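Local coordinates for protein phosphoserine aminotransferase (Bacillus alcalophilus, PDB 4AZJ) that catalyses the reversible, pyridoxal-phosphate-dependent transamination between 3-phosphohydroxypyruvate and phosphoserine, with glutamate as amino donor, in serine biosynthesis, at residues 5-10 / 333-338; 99-104 / 151-156; 271-276 / 345-350. All coordinates share one frame; numbering follows the deposited sequence.

Contact 1: residues 5-10 / 333-338; sequences FNFNAG and CRASIY. With SEP (phosphoserine), chain C.
A9 and Y338 meet beside the active site of this class-V aminotransferase, where the N-terminal segment crosses the end of strand 333-336, the last strand of a small antiparallel sheet, at 85°. Y338 OH donates to A9 O at 2.7 Å, standing above the carbonyl plane rather than on a lone pair, while the peptide carbonyl lies at the ring edge. N298 ND2 also bonds this hydroxyl. The A9 methyl sits over one face of the R334 guanidinium, its CB 3.3 Å from NH2. With CG anti to the backbone N (chi1 177°) and a bend at chi3, R334 reaches the phosphoserine carboxylate, which lies near the edge of the guanidinium: NH1 bonds OXT at 3.0 Å and NH2 bonds O at 2.8 Å. T152 O takes a further bond from NH1, and the pairing is consistent with recognition of the substrate carboxylate. F7 turns CG beside its own backbone N, chi1 -73°, which lays the ring edge against I337, with CE1 3.6 Å from CG2; A335 CB packs obliquely on the same ring. N6 OD1 accepts from N8 N in an Asx turn, and N8 ND2 bonds E38 O of the second subunit. S336 OG, also held by N298, shares a water with F7 O and R334 O; the direct bond from S336 N to F7 O is weak, 3.5 Å long.

Contact 2: residues 99-104 / 151-156; sequences TGSWSE and NTIYGT. With PLP (pyridoxal-5'-phosphate), chain D; SEP (phosphoserine), chain C.
W102 and T152 grip the cofactor from two directions: the indole lies against the pyridine ring of PLP, whose C4 sits 3.4 Å above the centre of the indole, and the T152 hydroxyl meets PLP O3 at its rim. An aromatic side chain stacked on the PLP ring is common among fold-type I aminotransferases. W102, in the first turn of helix 101-113, has CG beside its backbone N (chi1 -67°), which brings NE1 to the phosphoserine carboxylate, bonding OXT at 3.2 Å. I153 CD1 touches the indole obliquely, 3.5 Å from NE1, and also packs on S101 CB. Beyond it Y154 turns its ring edge to S101 N and lies close to G100 CA at the N-cap. G100 has no side chain; a CB would press on N151 CB and Y154 CD2. At the far end T99 and N151 cross at about a right angle, T99 OG1 donating to N151 OD1 at 2.6 Å with a C=O...O angle of 105°. A water gives OD1 a second donor and accepts from S103 N, while ND2 of N151 bonds T156 OG1, fixing the turn of the amide. T152 OG1 lies 2.5 Å from PLP O3, and S175 OG is hydrogen-bonded to T152 OG1 as well. So short a bond, with either oxygen able to give the proton, is consistent with T152 influencing the charge on the phenolic O3, while W102 NE1, on the stacking residue itself, holds the substrate carboxylate next to the cofactor.

Contact 3: residues 271-276 / 345-350; sequences AKIIYD and ACIALR. With NA (sodium ion), chain G.
Helices 259-279 and 343-359 run side by side and almost parallel where residues 271-276 face 345-350: the axes of these short segments lie 9.0 Å apart, at 8°. Two CA pairs mark the register, I273 with C346 and I274 with R350, the latter 6.2 Å apart. This helix-helix packing in the C-terminal part of the class-V aminotransferase chain lies away from the annotated sites and has no hydrogen bond across it; apolar side chains carry it. I273 divides its branches. With CG1 beside the backbone N (chi1 -71°), CG2 is left to lie 3.7 Å from C346 O and against R350 CB, whose extended chain it crosses at about a right angle. CD1, on the other branch, meets I347 CG1 obliquely at 4.0 Å. The end of I274 bends toward the other helix: CD1 touches L349 CD2 at 3.8 Å and C346 SG at 3.9 Å, the leucine crossing it at about a right angle. V299 of strand 298-302 packs on I274, and F321 covers L349, joining the helix pair to the neighbouring strands. An alanine at I274 would remove the tip and is likely to leave a gap between C346 SG and L349 CD2, setting the leucine methyls freer to turn. R350 sends NH1 to T277 OG1 on the first helix, just beyond the segment. On the outer side K272 NZ forms a salt bridge to the syn lone pair of D276 OD2, while D276 OD1 binds a sodium ion at 2.6 Å, with a water and D279 OD2 completing the ligands modelled.

How the contacts relate
From the N terminus, residues 5-10 meet 333-338 near the other end of the chain, so contact 1 closes a loop of 322 residues. Contact 2 closes early and lies wholly within that span, joining the start of helix 101-113 to the loop after strand 150-151. Contact 3 opens at 271-276, inside the span, and closes at 345-350, beyond it, so it crosses contact 1 and follows contact 2 in series. Y338 OH packing on T152 CG2 and the phosphoserine they share link contacts 1 and 2. F5 on A348 and A335 on L349 couple contact 1 to helix 343-359, carrying the packing outward from the active site.

Contact 1: residues 5-10 / 333-338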
loop_
_atom_site.group_PDB
_atom_site.type_symbol
_atom_site.label_atom_id
_atom_site.label_comp_id
_atom_site.label_asym_id
_atom_site.label_seq_id
_atom_site.Cartn_x
_atom_site.Cartn_y
_atom_site.Cartn_z
ATOM N N PHE A 5 -7.704 -13.005 -22.555
ATOM C CA PHE A 5 -7.053 -11.877 -23.173
ATOM C C PHE A 5 -7.231 -10.728 -22.180
ATOM O O PHE A 5 -8.340 -10.180 -22.037
ATOM C CB PHE A 5 -7.652 -11.561 -24.552
ATOM C CG PHE A 5 -7.815 -12.765 -25.422
ATOM C CD1 PHE A 5 -6.719 -13.405 -25.971
ATOM C CD2 PHE A 5 -9.064 -13.276 -25.643
ATOM C CE1 PHE A 5 -6.904 -14.545 -26.739
ATOM C CE2 PHE A 5 -9.251 -14.419 -26.443
ATOM C CZ PHE A 5 -8.149 -15.034 -26.974
ATOM N N ASN A 6 -6.170 -10.423 -21.449
ATOM C CA ASN A 6 -6.275 -9.524 -20.302
ATOM C C ASN A 6 -5.912 -8.094 -20.691
ATOM O O ASN A 6 -4.746 -7.701 -20.725
ATOM C CB ASN A 6 -5.386 -10.001 -19.168
ATOM C CG ASN A 6 -5.620 -9.224 -17.905
ATOM O OD1 ASN A 6 -6.320 -8.207 -17.925
ATOM N ND2 ASN A 6 -5.020 -9.668 -16.804
ATOM N N PHE A 7 -6.949 -7.310 -20.982
ATOM C CA PHE A 7 -6.807 -5.906 -21.334
ATOM C C PHE A 7 -7.175 -4.997 -20.164
ATOM O O PHE A 7 -7.523 -3.834 -20.365
ATOM C CB PHE A 7 -7.735 -5.609 -22.528
ATOM C CG PHE A 7 -7.227 -6.194 -23.836
ATOM C CD1 PHE A 7 -6.236 -5.556 -24.521
ATOM C CD2 PHE A 7 -7.709 -7.383 -24.343
ATOM C CE1 PHE A 7 -5.743 -6.047 -25.698
ATOM C CE2 PHE A 7 -7.187 -7.871 -25.551
ATOM C CZ PHE A 7 -6.221 -7.214 -26.198
ATOM N N ASN A 8 -7.033 -5.511 -18.950
ATOM C CA ASN A 8 -7.326 -4.719 -17.755
ATOM C C ASN A 8 -6.441 -3.485 -17.685
ATOM O O ASN A 8 -5.271 -3.520 -18.016
ATOM C CB ASN A 8 -7.148 -5.538 -16.485
ATOM C CG ASN A 8 -8.348 -6.376 -16.128
ATOM O OD1 ASN A 8 -9.477 -6.068 -16.505
ATOM N ND2 ASN A 8 -8.122 -7.446 -15.363
ATOM N N ALA A 9 -7.037 -2.386 -17.215
ATOM C CA ALA A 9 -6.422 -1.069 -17.204
ATOM C C ALA A 9 -5.548 -0.785 -15.983
ATOM O O ALA A 9 -4.934 0.255 -15.936
ATOM C CB ALA A 9 -7.486 -0.010 -17.301
ATOM N N GLY A 10 -5.540 -1.700 -15.027
ATOM C CA GLY A 10 -4.753 -1.533 -13.807
ATOM C C GLY A 10 -5.593 -1.790 -12.581
ATOM O O GLY A 10 -6.616 -1.156 -12.408
ATOM N N CYS A 333 -14.988 1.641 -25.329
ATOM C CA CYS A 333 -14.065 0.522 -25.188
ATOM C C CYS A 333 -12.670 1.063 -24.928
ATOM O O CYS A 333 -12.287 2.161 -25.364
ATOM C CB CYS A 333 -14.013 -0.302 -26.467
ATOM S SG CYS A 333 -15.661 -0.871 -27.006
ATOM N N ARG A 334 -11.890 0.289 -24.198
ATOM C CA ARG A 334 -10.501 0.621 -23.978
ATOM C C ARG A 334 -9.723 -0.669 -23.916
ATOM O O ARG A 334 -9.930 -1.503 -23.034
ATOM C CB ARG A 334 -10.352 1.431 -22.677
ATOM C CG ARG A 334 -8.911 1.757 -22.326
ATOM C CD ARG A 334 -8.759 2.688 -21.115
ATOM N NE ARG A 334 -9.388 2.161 -19.924
ATOM C CZ ARG A 334 -9.284 2.717 -18.715
ATOM N NH1 ARG A 334 -8.532 3.801 -18.563
ATOM N NH2 ARG A 334 -9.944 2.187 -17.699
ATOM N N ALA A 335 -8.824 -0.828 -24.877
ATOM C CA ALA A 335 -7.877 -1.931 -24.846
ATOM C C ALA A 335 -6.564 -1.462 -24.230
ATOM O O ALA A 335 -5.795 -0.745 -24.865
ATOM C CB ALA A 335 -7.635 -2.483 -26.277
ATOM N N SER A 336 -6.319 -1.870 -22.985
ATOM C CA SER A 336 -5.075 -1.531 -22.329
ATOM C C SER A 336 -4.033 -2.580 -22.674
ATOM O O SER A 336 -4.267 -3.783 -22.492
ATOM C CB SER A 336 -5.282 -1.417 -20.819
ATOM O OG SER A 336 -6.224 -0.391 -20.515
ATOM N N ILE A 337 -2.919 -2.093 -23.193
ATOM C CA ILE A 337 -1.908 -2.913 -23.813
ATOM C C ILE A 337 -0.514 -2.582 -23.252
ATOM O O ILE A 337 0.482 -2.366 -23.963
ATOM C CB ILE A 337 -1.956 -2.782 -25.355
ATOM C CG1 ILE A 337 -1.990 -1.328 -25.817
ATOM C CG2 ILE A 337 -3.204 -3.501 -25.890
ATOM C CD1 ILE A 337 -1.739 -1.196 -27.327
ATOM N N TYR A 338 -0.466 -2.594 -21.931
ATOM C CA TYR A 338 0.767 -2.408 -21.196
ATOM C C TYR A 338 1.822 -3.459 -21.560
ATOM O O TYR A 338 1.525 -4.431 -22.255
ATOM C CB TYR A 338 0.446 -2.465 -19.710
ATOM C CG TYR A 338 -0.601 -1.484 -19.259
ATOM C CD1 TYR A 338 -0.484 -0.130 -19.541
ATOM C CD2 TYR A 338 -1.708 -1.903 -18.574
ATOM C CE1 TYR A 338 -1.475 0.766 -19.150
ATOM C CE2 TYR A 338 -2.692 -1.013 -18.161
ATOM C CZ TYR A 338 -2.563 0.309 -18.449
ATOM O OH TYR A 338 -3.531 1.202 -18.041
HETATM N N SEP C . -6.062 4.641 -13.706
HETATM C CA SEP C . -6.966 3.527 -13.841
HETATM C CB SEP C . -7.827 3.232 -12.614
HETATM O OG SEP C . -8.932 4.129 -12.533
HETATM C C SEP C . -7.812 3.666 -15.086
HETATM O O SEP C . -8.628 2.747 -15.297
HETATM O OXT SEP C . -7.643 4.654 -15.838
HETATM P P SEP C . -10.134 3.871 -11.545
HETATM O O1P SEP C . -10.887 2.643 -12.015
HETATM O O2P SEP C . -9.541 3.606 -10.163
HETATM O O3P SEP C . -10.949 5.135 -11.660
HETATM O O HOH W 1 -8.790 -1.444 -20.530
#

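Contact 2: residues 99-104 / 151-156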
loop_
_atom_site.group_PDB
_atom_site.type_symbol
_atom_site.label_atom_id
_atom_site.label_comp_id
_atom_site.label_asym_id
_atom_site.label_seq_id
_atom_site.Cartn_x
_atom_site.Cartn_y
_atom_site.Cartn_z
ATOM N N THR A 99 -4.615 17.132 -19.950
ATOM C CA THR A 99 -4.769 16.288 -21.132
ATOM C C THR A 99 -5.712 15.119 -20.858
ATOM O O THR A 99 -5.857 14.222 -21.691
ATOM C CB THR A 99 -3.413 15.813 -21.674
ATOM O OG1 THR A 99 -2.578 15.307 -20.608
ATOM C CG2 THR A 99 -2.678 16.956 -22.374
ATOM N N GLY A 100 -6.392 15.118 -19.725
ATOM C CA GLY A 100 -7.390 14.118 -19.446
ATOM C C GLY A 100 -7.948 14.200 -18.044
ATOM O O GLY A 100 -7.714 15.168 -17.319
ATOM N N SER A 101 -8.681 13.166 -17.643
ATOM C CA SER A 101 -9.300 13.074 -16.343
ATOM C C SER A 101 -8.258 12.982 -15.223
ATOM O O SER A 101 -8.402 13.626 -14.177
ATOM C CB SER A 101 -10.230 11.837 -16.307
ATOM O OG SER A 101 -10.820 11.674 -15.056
ATOM N N TRP A 102 -7.212 12.197 -15.423
ATOM C CA TRP A 102 -6.157 12.108 -14.411
ATOM C C TRP A 102 -5.456 13.443 -14.227
ATOM O O TRP A 102 -5.111 13.786 -13.088
ATOM C CB TRP A 102 -5.190 10.945 -14.709
ATOM C CG TRP A 102 -5.933 9.619 -14.554
ATOM C CD1 TRP A 102 -6.174 8.692 -15.509
ATOM C CD2 TRP A 102 -6.582 9.148 -13.365
ATOM N NE1 TRP A 102 -6.934 7.675 -14.994
ATOM C CE2 TRP A 102 -7.191 7.925 -13.669
ATOM C CE3 TRP A 102 -6.670 9.640 -12.061
ATOM C CZ2 TRP A 102 -7.903 7.189 -12.716
ATOM C CZ3 TRP A 102 -7.364 8.918 -11.119
ATOM C CH2 TRP A 102 -7.991 7.702 -11.451
ATOM N N SER A 103 -5.282 14.220 -15.298
ATOM C CA SER A 103 -4.706 15.574 -15.146
ATOM C C SER A 103 -5.617 16.407 -14.264
ATOM O O SER A 103 -5.143 17.131 -13.381
ATOM C CB SER A 103 -4.574 16.296 -16.480
ATOM O OG SER A 103 -3.821 15.581 -17.418
ATOM N N GLU A 104 -6.926 16.344 -14.500
ATOM C CA GLU A 104 -7.892 17.088 -13.699
ATOM C C GLU A 104 -7.841 16.712 -12.230
ATOM O O GLU A 104 -7.957 17.562 -11.350
ATOM C CB GLU A 104 -9.319 16.928 -14.233
ATOM C CG GLU A 104 -9.508 17.546 -15.601
ATOM C CD GLU A 104 -10.905 17.331 -16.149
ATOM O OE1 GLU A 104 -11.639 16.471 -15.603
ATOM O OE2 GLU A 104 -11.241 17.998 -17.159
ATOM N N ASN A 151 -2.607 9.572 -20.841
ATOM C CA ASN A 151 -3.916 9.894 -20.324
ATOM C C ASN A 151 -4.789 8.664 -20.449
ATOM O O ASN A 151 -5.437 8.429 -21.462
ATOM C CB ASN A 151 -4.480 11.109 -21.073
ATOM C CG ASN A 151 -3.553 12.276 -20.988
ATOM O OD1 ASN A 151 -3.456 12.904 -19.925
ATOM N ND2 ASN A 151 -2.783 12.515 -22.038
ATOM N N THR A 152 -4.768 7.871 -19.396
ATOM C CA THR A 152 -5.229 6.489 -19.422
ATOM C C THR A 152 -6.676 6.318 -19.850
ATOM O O THR A 152 -7.016 5.341 -20.512
ATOM C CB THR A 152 -5.054 5.904 -18.006
ATOM O OG1 THR A 152 -3.871 6.453 -17.423
ATOM C CG2 THR A 152 -4.984 4.357 -18.019
ATOM N N ILE A 153 -7.532 7.220 -19.404
ATOM C CA ILE A 153 -8.947 7.166 -19.700
ATOM C C ILE A 153 -9.291 7.569 -21.130
ATOM O O ILE A 153 -10.196 6.953 -21.725
ATOM C CB ILE A 153 -9.720 8.005 -18.671
ATOM C CG1 ILE A 153 -9.702 7.261 -17.336
ATOM C CG2 ILE A 153 -11.184 8.224 -19.107
ATOM C CD1 ILE A 153 -10.203 8.076 -16.131
ATOM N N TYR A 154 -8.551 8.534 -21.673
ATOM C CA TYR A 154 -8.802 9.050 -23.018
ATOM C C TYR A 154 -7.937 8.436 -24.090
ATOM O O TYR A 154 -8.278 8.552 -25.290
ATOM C CB TYR A 154 -8.724 10.578 -23.015
ATOM C CG TYR A 154 -9.896 11.185 -22.297
ATOM C CD1 TYR A 154 -11.155 11.216 -22.880
ATOM C CD2 TYR A 154 -9.772 11.684 -21.014
ATOM C CE1 TYR A 154 -12.247 11.740 -22.219
ATOM C CE2 TYR A 154 -10.860 12.216 -20.344
ATOM C CZ TYR A 154 -12.103 12.250 -20.956
ATOM O OH TYR A 154 -13.221 12.754 -20.306
ATOM N N GLY A 155 -6.884 7.720 -23.740
ATOM C CA GLY A 155 -6.083 7.050 -24.742
ATOM C C GLY A 155 -5.199 7.943 -25.575
ATOM O O GLY A 155 -4.907 7.654 -26.734
ATOM N N THR A 156 -4.717 9.034 -24.979
ATOM C CA THR A 156 -3.748 9.905 -25.620
ATOM C C THR A 156 -2.437 9.899 -24.841
ATOM O O THR A 156 -2.419 9.546 -23.660
ATOM C CB THR A 156 -4.230 11.334 -25.696
ATOM O OG1 THR A 156 -4.446 11.857 -24.382
ATOM C CG2 THR A 156 -5.511 11.443 -26.453
HETATM N N1 PLP D . -2.939 8.494 -12.829
HETATM C C2 PLP D . -3.097 7.767 -13.942
HETATM C C2A PLP D . -2.467 8.252 -15.211
HETATM C C3 PLP D . -3.904 6.570 -13.877
HETATM O O3 PLP D . -4.062 5.855 -14.986
HETATM C C4 PLP D . -4.484 6.132 -12.618
HETATM C C4A PLP D . -5.385 4.955 -12.561
HETATM C C5 PLP D . -4.237 6.932 -11.512
HETATM C C6 PLP D . -3.474 8.082 -11.658
HETATM C C5A PLP D . -4.780 6.595 -10.136
HETATM O O4P PLP D . -3.913 5.580 -9.562
HETATM P P PLP D . -4.226 4.961 -8.091
HETATM O O1P PLP D . -3.061 4.059 -7.858
HETATM O O2P PLP D . -5.530 4.265 -8.252
HETATM O O3P PLP D . -4.326 6.137 -7.124
HETATM N N SEP C . -6.062 4.641 -13.706
HETATM C CA SEP C . -6.966 3.527 -13.841
HETATM C CB SEP C . -7.827 3.232 -12.614
HETATM O OG SEP C . -8.932 4.129 -12.533
HETATM C C SEP C . -7.812 3.666 -15.086
HETATM O O SEP C . -8.628 2.747 -15.297
HETATM O OXT SEP C . -7.643 4.654 -15.838
HETATM P P SEP C . -10.134 3.871 -11.545
HETATM O O1P SEP C . -10.887 2.643 -12.015
HETATM O O2P SEP C . -9.541 3.606 -10.163
HETATM O O3P SEP C . -10.949 5.135 -11.660
HETATM O O HOH W 2 -5.729 14.170 -24.351
HETATM O O HOH W 3 -5.143 12.667 -17.698
#

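Contact 3: residues 271-276 / 345-350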
loop_
_atom_site.group_PDB
_atom_site.type_symbol
_atom_site.label_atom_id
_atom_site.label_comp_id
_atom_site.label_asym_id
_atom_site.label_seq_id
_atom_site.Cartn_x
_atom_site.Cartn_y
_atom_site.Cartn_z
ATOM N N ALA A 271 0.306 -1.984 -30.611
ATOM C CA ALA A 271 -0.598 -0.879 -30.809
ATOM C C ALA A 271 -1.002 -0.788 -32.274
ATOM O O ALA A 271 -2.170 -0.529 -32.584
ATOM C CB ALA A 271 0.027 0.415 -30.337
ATOM N N LYS A 272 -0.034 -1.015 -33.153
ATOM C CA LYS A 272 -0.307 -0.923 -34.592
ATOM C C LYS A 272 -1.369 -1.923 -35.032
ATOM O O LYS A 272 -2.228 -1.610 -35.864
ATOM C CB LYS A 272 0.984 -1.111 -35.385
ATOM C CG LYS A 272 0.802 -1.128 -36.910
ATOM C CD LYS A 272 2.171 -1.129 -37.595
ATOM C CE LYS A 272 2.035 -1.480 -39.086
ATOM N NZ LYS A 272 1.119 -0.527 -39.758
ATOM N N ILE A 273 -1.348 -3.127 -34.464
ATOM C CA ILE A 273 -2.343 -4.125 -34.806
ATOM C C ILE A 273 -3.723 -3.574 -34.562
ATOM O O ILE A 273 -4.626 -3.722 -35.402
ATOM C CB ILE A 273 -2.133 -5.425 -34.025
ATOM C CG1 ILE A 273 -0.872 -6.116 -34.552
ATOM C CG2 ILE A 273 -3.339 -6.332 -34.133
ATOM C CD1 ILE A 273 -0.396 -7.249 -33.686
ATOM N N ILE A 274 -3.909 -2.898 -33.430
ATOM C CA ILE A 274 -5.237 -2.455 -33.058
ATOM C C ILE A 274 -5.613 -1.196 -33.825
ATOM O O ILE A 274 -6.730 -1.108 -34.358
ATOM C CB ILE A 274 -5.383 -2.256 -31.536
ATOM C CG1 ILE A 274 -4.977 -3.548 -30.828
ATOM C CG2 ILE A 274 -6.816 -1.897 -31.196
ATOM C CD1 ILE A 274 -4.840 -3.385 -29.314
ATOM N N TYR A 275 -4.701 -0.237 -33.898
ATOM C CA TYR A 275 -5.015 1.012 -34.610
ATOM C C TYR A 275 -5.277 0.756 -36.096
ATOM O O TYR A 275 -6.153 1.411 -36.655
ATOM C CB TYR A 275 -3.934 2.074 -34.432
ATOM C CG TYR A 275 -3.941 2.737 -33.064
ATOM C CD1 TYR A 275 -5.075 3.374 -32.604
ATOM C CD2 TYR A 275 -2.803 2.705 -32.238
ATOM C CE1 TYR A 275 -5.117 3.988 -31.360
ATOM C CE2 TYR A 275 -2.829 3.333 -30.976
ATOM C CZ TYR A 275 -3.990 3.953 -30.566
ATOM O OH TYR A 275 -3.999 4.570 -29.322
ATOM N N ASP A 276 -4.525 -0.139 -36.724
ATOM C CA ASP A 276 -4.806 -0.451 -38.134
ATOM C C ASP A 276 -6.201 -1.052 -38.275
ATOM O O ASP A 276 -6.928 -0.753 -39.235
ATOM C CB ASP A 276 -3.777 -1.419 -38.726
ATOM C CG ASP A 276 -2.436 -0.776 -39.020
ATOM O OD1 ASP A 276 -2.291 0.444 -38.929
ATOM O OD2 ASP A 276 -1.491 -1.525 -39.373
ATOM N N ALA A 345 -2.703 -11.450 -27.740
ATOM C CA ALA A 345 -3.986 -10.944 -27.273
ATOM C C ALA A 345 -4.495 -9.834 -28.219
ATOM O O ALA A 345 -5.703 -9.746 -28.483
ATOM C CB ALA A 345 -3.874 -10.394 -25.846
ATOM N N CYS A 346 -3.561 -9.010 -28.706
ATOM C CA CYS A 346 -3.894 -7.960 -29.686
ATOM C C CYS A 346 -4.372 -8.590 -31.005
ATOM O O CYS A 346 -5.353 -8.109 -31.604
ATOM C CB CYS A 346 -2.735 -7.024 -29.896
ATOM S SG CYS A 346 -2.265 -6.168 -28.339
ATOM N N ILE A 347 -3.707 -9.671 -31.436
ATOM C CA ILE A 347 -4.146 -10.417 -32.610
ATOM C C ILE A 347 -5.562 -10.922 -32.406
ATOM O O ILE A 347 -6.402 -10.811 -33.293
ATOM C CB ILE A 347 -3.142 -11.547 -32.919
ATOM C CG1 ILE A 347 -1.845 -10.934 -33.396
ATOM C CG2 ILE A 347 -3.693 -12.520 -33.938
ATOM C CD1 ILE A 347 -0.708 -11.910 -33.504
ATOM N N ALA A 348 -5.866 -11.477 -31.234
ATOM C CA ALA A 348 -7.194 -11.968 -30.935
ATOM C C ALA A 348 -8.227 -10.829 -30.948
ATOM O O ALA A 348 -9.332 -10.999 -31.418
ATOM C CB ALA A 348 -7.231 -12.720 -29.594
ATOM N N LEU A 349 -7.839 -9.689 -30.389
ATOM C CA LEU A 349 -8.741 -8.536 -30.423
ATOM C C LEU A 349 -9.042 -8.106 -31.855
ATOM O O LEU A 349 -10.183 -7.830 -32.185
ATOM C CB LEU A 349 -8.156 -7.391 -29.599
ATOM C CG LEU A 349 -9.001 -6.106 -29.621
ATOM C CD1 LEU A 349 -10.362 -6.319 -29.042
ATOM C CD2 LEU A 349 -8.291 -5.014 -28.855
ATOM N N ARG A 350 -8.019 -8.056 -32.689
ATOM C CA ARG A 350 -8.255 -7.783 -34.126
ATOM C C ARG A 350 -9.258 -8.767 -34.712
ATOM O O ARG A 350 -10.206 -8.377 -35.401
ATOM C CB ARG A 350 -6.945 -7.792 -34.891
ATOM C CG ARG A 350 -7.132 -7.788 -36.393
ATOM C CD ARG A 350 -5.844 -7.552 -37.103
ATOM N NE ARG A 350 -5.979 -7.759 -38.538
ATOM C CZ ARG A 350 -6.362 -6.836 -39.422
ATOM N NH1 ARG A 350 -6.648 -5.591 -39.043
ATOM N NH2 ARG A 350 -6.451 -7.175 -40.708
HETATM NA NA NA G . -3.023 2.763 -37.924
HETATM O O HOH W 4 -0.726 2.892 -36.329
#